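PDB 6CCA: DisA protein from Sorangium cellulosum, which is a carbon methyltransferase of the disorazol polyketide assembly line that probably builds a gem-dimethyl group. Local coordinates for residues Gln282-Gly294 with Ala311-Leu325. Residues are numbered along the deposited sequence; the frame is centred on the assembly and turned at random.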
ATOM      1  N   GLN A 282       9.348   7.870 -17.427  1.00 20.01           N
ATOM      2  CA  GLN A 282      10.662   8.328 -16.927  1.00 21.58           C
ATOM      3  C   GLN A 282      10.899   7.742 -15.549  1.00 21.66           C
ATOM      4  O   GLN A 282      10.025   7.844 -14.666  1.00 21.06           O
ATOM      5  CB  GLN A 282      10.627   9.871 -16.816  1.00 22.68           C
ATOM      6  CG  GLN A 282      11.951  10.578 -16.538  1.00 26.89           C
ATOM      7  CD  GLN A 282      11.903  12.107 -16.850  1.00 29.61           C
ATOM      8  OE1 GLN A 282      11.076  12.583 -17.620  1.00 33.04           O
ATOM      9  NE2 GLN A 282      12.816  12.851 -16.252  1.00 31.70           N
ATOM     10  N   PRO A 283      12.086   7.178 -15.310  1.00 21.45           N
ATOM     11  CA  PRO A 283      12.398   6.662 -13.998  1.00 20.68           C
ATOM     12  C   PRO A 283      12.456   7.790 -12.921  1.00 20.04           C
ATOM     13  O   PRO A 283      12.830   8.896 -13.223  1.00 22.59           O
ATOM     14  CB  PRO A 283      13.753   5.995 -14.161  1.00 22.54           C
ATOM     15  CG  PRO A 283      14.007   5.919 -15.589  1.00 25.52           C
ATOM     16  CD  PRO A 283      13.122   6.861 -16.339  1.00 23.48           C
ATOM     17  N   LEU A 284      12.148   7.448 -11.715  1.00 19.22           N
ATOM     18  CA  LEU A 284      12.248   8.381 -10.575  1.00 21.10           C
ATOM     19  C   LEU A 284      12.342   7.671  -9.283  1.00 19.62           C
ATOM     20  O   LEU A 284      11.506   6.812  -8.927  1.00 20.64           O
ATOM     21  CB  LEU A 284      11.020   9.265 -10.472  1.00 20.93           C
ATOM     22  CG  LEU A 284      10.979  10.276  -9.313  1.00 22.32           C
ATOM     23  CD1 LEU A 284      12.155  11.242  -9.251  1.00 23.53           C
ATOM     24  CD2 LEU A 284       9.716  11.109  -9.551  1.00 24.86           C
ATOM     25  N   ASP A 285      13.367   8.071  -8.523  1.00 21.13           N
ATOM     26  CA  ASP A 285      13.641   7.566  -7.215  1.00 24.07           C
ATOM     27  C   ASP A 285      13.510   8.774  -6.308  1.00 26.70           C
ATOM     28  O   ASP A 285      14.298   9.704  -6.448  1.00 26.61           O
ATOM     29  CB  ASP A 285      15.070   7.065  -7.131  1.00 27.06           C
ATOM     30  CG  ASP A 285      15.390   6.457  -5.750  1.00 32.32           C
ATOM     31  OD1 ASP A 285      14.618   6.646  -4.818  1.00 33.72           O
ATOM     32  OD2 ASP A 285      16.394   5.761  -5.613  1.00 30.89           O
ATOM     33  N   LEU A 286      12.478   8.819  -5.451  1.00 28.20           N
ATOM     34  CA  LEU A 286      12.182  10.080  -4.734  1.00 33.92           C
ATOM     35  C   LEU A 286      13.224  10.342  -3.642  1.00 38.83           C
ATOM     36  O   LEU A 286      13.439  11.512  -3.256  1.00 39.93           O
ATOM     37  CB  LEU A 286      10.809  10.053  -4.054  1.00 34.00           C
ATOM     38  CG  LEU A 286       9.587  10.304  -4.904  1.00 31.92           C
ATOM     39  CD1 LEU A 286       8.345  10.050  -4.031  1.00 33.02           C
ATOM     40  CD2 LEU A 286       9.575  11.710  -5.507  1.00 33.08           C
ATOM     41  N   GLU A 287      13.818   9.238  -3.170  1.00 37.12           N
ATOM     42  CA  GLU A 287      14.919   9.268  -2.233  1.00 42.78           C
ATOM     43  C   GLU A 287      16.212   9.840  -2.824  1.00 40.27           C
ATOM     44  O   GLU A 287      17.161  10.016  -2.117  1.00 39.92           O
ATOM     45  CB  GLU A 287      15.165   7.873  -1.647  1.00 41.84           C
ATOM     46  CG  GLU A 287      14.048   7.416  -0.658  1.00 43.39           C
ATOM     47  CD  GLU A 287      14.376   6.112   0.064  1.00 41.07           C
ATOM     48  OE1 GLU A 287      13.949   5.049  -0.348  1.00 53.65           O
ATOM     49  OE2 GLU A 287      15.090   6.109   1.064  1.00 42.98           O
ATOM     50  N   GLY A 288      16.266  10.119  -4.108  1.00 35.55           N
ATOM     51  CA  GLY A 288      17.419  10.764  -4.669  1.00 33.49           C
ATOM     52  C   GLY A 288      17.129  12.182  -5.029  1.00 33.15           C
ATOM     53  O   GLY A 288      16.181  12.773  -4.578  1.00 33.37           O
ATOM     54  N   ASP A 289      17.928  12.706  -5.907  1.00 32.67           N
ATOM     55  CA  ASP A 289      17.860  14.088  -6.229  1.00 38.60           C
ATOM     56  C   ASP A 289      16.956  14.242  -7.441  1.00 32.36           C
ATOM     57  O   ASP A 289      17.333  13.900  -8.551  1.00 30.27           O
ATOM     58  CB  ASP A 289      19.284  14.599  -6.500  1.00 42.33           C
ATOM     59  CG  ASP A 289      19.331  16.009  -7.067  1.00 48.01           C
ATOM     60  OD1 ASP A 289      18.283  16.593  -7.435  1.00 49.47           O
ATOM     61  OD2 ASP A 289      20.465  16.528  -7.163  1.00 49.44           O
ATOM     62  N   VAL A 290      15.755  14.808  -7.231  1.00 30.36           N
ATOM     63  CA  VAL A 290      14.744  14.755  -8.291  1.00 30.42           C
ATOM     64  C   VAL A 290      15.140  15.603  -9.480  1.00 29.96           C
ATOM     65  O   VAL A 290      14.871  15.271 -10.615  1.00 26.67           O
ATOM     66  CB  VAL A 290      13.331  15.064  -7.752  1.00 33.71           C
ATOM     67  CG1 VAL A 290      12.973  14.067  -6.638  1.00 34.42           C
ATOM     68  CG2 VAL A 290      13.272  16.494  -7.239  1.00 35.99           C
ATOM     69  N   VAL A 291      15.860  16.691  -9.271  1.00 32.51           N
ATOM     70  CA  VAL A 291      16.264  17.491 -10.424  1.00 33.52           C
ATOM     71  C   VAL A 291      17.377  16.840 -11.234  1.00 36.01           C
ATOM     72  O   VAL A 291      17.346  16.838 -12.478  1.00 35.94           O
ATOM     73  CB  VAL A 291      16.676  18.922  -9.971  1.00 42.81           C
ATOM     74  CG1 VAL A 291      17.188  19.749 -11.140  1.00 45.65           C
ATOM     75  CG2 VAL A 291      15.503  19.594  -9.292  1.00 42.13           C
ATOM     76  N   ALA A 292      18.376  16.287 -10.532  1.00 37.27           N
ATOM     77  CA  ALA A 292      19.379  15.408 -11.161  1.00 36.42           C
ATOM     78  C   ALA A 292      18.703  14.374 -12.053  1.00 32.99           C
ATOM     79  O   ALA A 292      19.199  14.078 -13.132  1.00 34.75           O
ATOM     80  CB  ALA A 292      20.248  14.727 -10.108  1.00 40.51           C
ATOM     81  N   GLN A 293      17.525  13.877 -11.640  1.00 30.84           N
ATOM     82  CA  GLN A 293      16.818  12.852 -12.426  1.00 25.80           C
ATOM     83  C   GLN A 293      15.979  13.361 -13.592  1.00 26.71           C
ATOM     84  O   GLN A 293      15.335  12.590 -14.266  1.00 25.43           O
ATOM     85  CB  GLN A 293      16.028  11.950 -11.512  1.00 25.39           C
ATOM     86  CG  GLN A 293      16.851  11.263 -10.448  1.00 24.98           C
ATOM     87  CD  GLN A 293      16.050  10.523  -9.455  1.00 25.89           C
ATOM     88  OE1 GLN A 293      15.470   9.444  -9.750  1.00 23.76           O
ATOM     89  NE2 GLN A 293      16.047  11.021  -8.228  1.00 25.94           N
ATOM     90  N   GLY A 294      16.000  14.680 -13.850  1.00 24.96           N
ATOM     91  CA  GLY A 294      15.358  15.255 -14.977  1.00 26.26           C
ATOM     92  C   GLY A 294      13.951  15.786 -14.688  1.00 24.92           C
ATOM     93  O   GLY A 294      13.185  15.879 -15.609  1.00 27.13           O
ATOM     94  N   ALA A 311       7.105   3.141   0.971  1.00 22.58           N
ATOM     95  CA  ALA A 311       8.351   2.346   0.720  1.00 24.69           C
ATOM     96  C   ALA A 311       9.539   3.225   0.570  1.00 28.05           C
ATOM     97  O   ALA A 311      10.073   3.371  -0.529  1.00 31.94           O
ATOM     98  CB  ALA A 311       8.213   1.445  -0.497  1.00 24.60           C
ATOM     99  N   THR A 312       9.954   3.817   1.681  1.00 27.32           N
ATOM    100  CA  THR A 312      11.015   4.789   1.681  1.00 26.95           C
ATOM    101  C   THR A 312      11.711   4.740   3.028  1.00 26.95           C
ATOM    102  O   THR A 312      11.113   4.375   4.038  1.00 23.45           O
ATOM    103  CB  THR A 312      10.450   6.219   1.435  1.00 28.13           C
ATOM    104  OG1 THR A 312      11.548   7.151   1.435  1.00 33.22           O
ATOM    105  CG2 THR A 312       9.481   6.632   2.535  1.00 27.01           C
ATOM    106  N   LYS A 313      12.958   5.171   3.075  1.00 28.30           N
ATOM    107  CA  LYS A 313      13.713   5.153   4.307  1.00 27.60           C
ATOM    108  C   LYS A 313      13.325   6.198   5.286  1.00 27.37           C
ATOM    109  O   LYS A 313      13.310   5.953   6.483  1.00 27.26           O
ATOM    110  CB  LYS A 313      15.207   5.340   3.994  1.00 32.96           C
ATOM    111  CG  LYS A 313      15.788   4.110   3.375  1.00 34.85           C
ATOM    112  CD  LYS A 313      17.292   4.198   3.218  1.00 47.04           C
ATOM    113  CE  LYS A 313      17.773   2.940   2.497  1.00 54.57           C
ATOM    114  NZ  LYS A 313      18.977   3.224   1.675  1.00 62.80           N
ATOM    115  N   ASN A 314      13.027   7.387   4.767  1.00 25.93           N
ATOM    116  CA  ASN A 314      12.623   8.500   5.549  1.00 27.13           C
ATOM    117  C   ASN A 314      11.412   9.227   4.968  1.00 24.06           C
ATOM    118  O   ASN A 314      11.507   9.903   3.962  1.00 22.74           O
ATOM    119  CB  ASN A 314      13.766   9.514   5.658  1.00 28.80           C
ATOM    120  CG  ASN A 314      13.448  10.569   6.679  1.00 33.22           C
ATOM    121  OD1 ASN A 314      12.728  11.525   6.420  1.00 32.70           O
ATOM    122  ND2 ASN A 314      13.883  10.330   7.908  1.00 38.73           N
ATOM    123  N   LEU A 315      10.273   9.071   5.621  1.00 23.15           N
ATOM    124  CA  LEU A 315       9.014   9.572   5.107  1.00 22.35           C
ATOM    125  C   LEU A 315       8.991  11.096   4.990  1.00 23.38           C
ATOM    126  O   LEU A 315       8.544  11.628   3.983  1.00 21.25           O
ATOM    127  CB  LEU A 315       7.849   8.998   5.947  1.00 23.96           C
ATOM    128  CG  LEU A 315       6.442   9.090   5.345  1.00 29.48           C
ATOM    129  CD1 LEU A 315       6.464   8.547   3.896  1.00 28.33           C
ATOM    130  CD2 LEU A 315       5.424   8.365   6.223  1.00 30.15           C
ATOM    131  N   ARG A 316       9.455  11.786   6.027  1.00 24.45           N
ATOM    132  CA  ARG A 316       9.445  13.246   6.037  1.00 23.23           C
ATOM    133  C   ARG A 316      10.254  13.817   4.876  1.00 23.57           C
ATOM    134  O   ARG A 316       9.855  14.797   4.248  1.00 23.08           O
ATOM    135  CB  ARG A 316       9.985  13.776   7.366  1.00 24.44           C
ATOM    136  CG  ARG A 316       9.034  13.598   8.539  1.00 24.51           C
ATOM    137  CD  ARG A 316       9.611  14.194   9.813  1.00 26.68           C
ATOM    138  NE  ARG A 316       8.869  13.774  10.997  1.00 26.47           N
ATOM    139  CZ  ARG A 316       7.795  14.401  11.467  1.00 30.02           C
ATOM    140  NH1 ARG A 316       7.333  15.481  10.853  1.00 30.40           N
ATOM    141  NH2 ARG A 316       7.183  13.948  12.553  1.00 29.80           N
ATOM    142  N   SER A 317      11.393  13.192   4.603  1.00 23.87           N
ATOM    143  CA  SER A 317      12.259  13.607   3.560  1.00 30.48           C
ATOM    144  C   SER A 317      11.587  13.368   2.177  1.00 28.98           C
ATOM    145  O   SER A 317      11.691  14.152   1.254  1.00 23.74           O
ATOM    146  CB  SER A 317      13.554  12.767   3.689  1.00 31.86           C
ATOM    147  OG  SER A 317      14.401  13.044   2.637  1.00 45.55           O
ATOM    148  N   THR A 318      10.928  12.226   2.050  1.00 22.92           N
ATOM    149  CA  THR A 318      10.249  11.890   0.827  1.00 21.40           C
ATOM    150  C   THR A 318       9.104  12.863   0.565  1.00 18.04           C
ATOM    151  O   THR A 318       8.945  13.336  -0.551  1.00 17.77           O
ATOM    152  CB  THR A 318       9.782  10.426   0.910  1.00 22.66           C
ATOM    153  OG1 THR A 318      10.922   9.565   0.839  1.00 24.69           O
ATOM    154  CG2 THR A 318       8.818  10.049  -0.228  1.00 20.96           C
ATOM    155  N   LEU A 319       8.379  13.232   1.610  1.00 17.89           N
ATOM    156  CA  LEU A 319       7.332  14.218   1.501  1.00 18.85           C
ATOM    157  C   LEU A 319       7.843  15.599   1.088  1.00 20.21           C
ATOM    158  O   LEU A 319       7.176  16.292   0.315  1.00 19.99           O
ATOM    159  CB  LEU A 319       6.545  14.350   2.789  1.00 19.61           C
ATOM    160  CG  LEU A 319       5.735  13.094   3.134  1.00 20.52           C
ATOM    161  CD1 LEU A 319       5.170  13.232   4.550  1.00 19.74           C
ATOM    162  CD2 LEU A 319       4.610  12.834   2.124  1.00 21.05           C
ATOM    163  N   GLN A 320       9.035  15.970   1.573  1.00 22.04           N
ATOM    164  CA  GLN A 320       9.612  17.260   1.224  1.00 22.46           C
ATOM    165  C   GLN A 320      10.038  17.226  -0.214  1.00 22.55           C
ATOM    166  O   GLN A 320       9.906  18.238  -0.891  1.00 21.47           O
ATOM    167  CB  GLN A 320      10.770  17.650   2.184  1.00 25.75           C
ATOM    168  CG  GLN A 320      10.269  18.048   3.563  1.00 26.15           C
ATOM    169  CD  GLN A 320       9.367  19.272   3.540  1.00 27.11           C
ATOM    170  OE1 GLN A 320       9.617  20.247   2.780  1.00 29.02           O
ATOM    171  NE2 GLN A 320       8.337  19.253   4.336  1.00 27.40           N
ATOM    172  N   SER A 321      10.479  16.078  -0.741  1.00 20.26           N
ATOM    173  CA  SER A 321      10.834  16.058  -2.160  1.00 20.99           C
ATOM    174  C   SER A 321       9.595  16.179  -3.011  1.00 19.81           C
ATOM    175  O   SER A 321       9.617  16.793  -4.056  1.00 16.27           O
ATOM    176  CB  SER A 321      11.558  14.791  -2.615  1.00 26.53           C
ATOM    177  OG  SER A 321      12.756  14.689  -1.968  1.00 30.63           O
ATOM    178  N   ILE A 322       8.512  15.539  -2.555  1.00 18.36           N
ATOM    179  CA  ILE A 322       7.188  15.707  -3.230  1.00 17.69           C
ATOM    180  C   ILE A 322       6.766  17.198  -3.274  1.00 19.00           C
ATOM    181  O   ILE A 322       6.323  17.691  -4.314  1.00 16.70           O
ATOM    182  CB  ILE A 322       6.144  14.824  -2.552  1.00 17.06           C
ATOM    183  CG1 ILE A 322       6.473  13.386  -2.933  1.00 18.24           C
ATOM    184  CG2 ILE A 322       4.731  15.146  -3.003  1.00 17.99           C
ATOM    185  CD1 ILE A 322       5.625  12.340  -2.184  1.00 20.00           C
ATOM    186  N   LYS A 323       6.934  17.887  -2.149  1.00 18.71           N
ATOM    187  CA  LYS A 323       6.664  19.326  -2.063  1.00 18.51           C
ATOM    188  C   LYS A 323       7.522  20.165  -3.002  1.00 19.62           C
ATOM    189  O   LYS A 323       7.043  21.134  -3.542  1.00 22.49           O
ATOM    190  CB  LYS A 323       6.795  19.830  -0.619  1.00 18.90           C
ATOM    191  CG  LYS A 323       5.679  19.347   0.238  1.00 21.33           C
ATOM    192  CD  LYS A 323       5.659  20.005   1.587  1.00 21.71           C
ATOM    193  CE  LYS A 323       4.898  21.318   1.586  1.00 21.52           C
ATOM    194  NZ  LYS A 323       5.253  22.068   2.824  1.00 19.16           N
ATOM    195  N   ARG A 324       8.741  19.740  -3.258  1.00 20.92           N
ATOM    196  CA  ARG A 324       9.626  20.423  -4.216  1.00 22.03           C
ATOM    197  C   ARG A 324       9.071  20.282  -5.609  1.00 19.83           C
ATOM    198  O   ARG A 324       9.054  21.246  -6.344  1.00 19.30           O
ATOM    199  CB  ARG A 324      11.051  19.825  -4.146  1.00 25.65           C
ATOM    200  CG  ARG A 324      12.052  20.427  -5.136  1.00 33.52           C
ATOM    201  CD  ARG A 324      13.501  20.167  -4.689  1.00 42.43           C
ATOM    202  NE  ARG A 324      13.700  20.701  -3.325  1.00 53.28           N
ATOM    203  CZ  ARG A 324      13.748  22.014  -3.029  1.00 56.35           C
ATOM    204  NH1 ARG A 324      13.629  22.941  -3.988  1.00 62.03           N
ATOM    205  NH2 ARG A 324      13.910  22.406  -1.766  1.00 50.39           N
ATOM    206  N   LEU A 325       8.609  19.075  -5.959  1.00 17.27           N
ATOM    207  CA  LEU A 325       8.070  18.790  -7.274  1.00 17.60           C
ATOM    208  C   LEU A 325       6.692  19.430  -7.510  1.00 15.48           C
ATOM    209  O   LEU A 325       6.356  19.799  -8.631  1.00 16.10           O
ATOM    210  CB  LEU A 325       7.904  17.298  -7.479  1.00 18.77           C
ATOM    211  CG  LEU A 325       9.226  16.529  -7.597  1.00 22.40           C
ATOM    212  CD1 LEU A 325       9.065  15.054  -7.371  1.00 24.69           C
ATOM    213  CD2 LEU A 325       9.864  16.792  -8.968  1.00 26.77           C
TER
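The carboxylate of Glu287 takes the backbone amide of Lys313 not in its own plane but from above it, Lys313 N lying 3.1 Å from Glu287 OE2 with an N-H...O angle of 153°. A long acidic side chain suits this place: CG stands beside the backbone N (chi1 -71°) and the extended chain crosses Thr312, whose OG1 makes a van der Waals contact with Glu287 CG at 3.3 Å. That hydroxyl is hydrogen-bonded to the hydroxyl of Thr318 (OG1 to OG1, 2.6 Å), tying the residues before helix 315-325 to its first turn. Asn314 caps the helix, its OD1 accepting from Ser317 N at 2.8 Å. Farther along, branched apolar side chains take over. The two methyls of Leu286 serve three partners at once, CD1 meeting Thr318 CG2 at 3.8 Å and also Ile322, CD2 meeting Leu325 CD1; short, branched Val290 brings no polar group, its CG2 touching Leu325 CD2 tip to tip at 3.8 Å. A type I turn from Asp285 to Gly288 presents Leu286 and Glu287 to their separate partners. Loop and helix belong to one Rossmann-like class I methyltransferase fold: the loop runs from strand 279-281 to strand 300-306, across strands 253-257 and 226-231, the latter touched by Leu286 and Leu325, while helix 372-381 packs against Leu315 and Leu319.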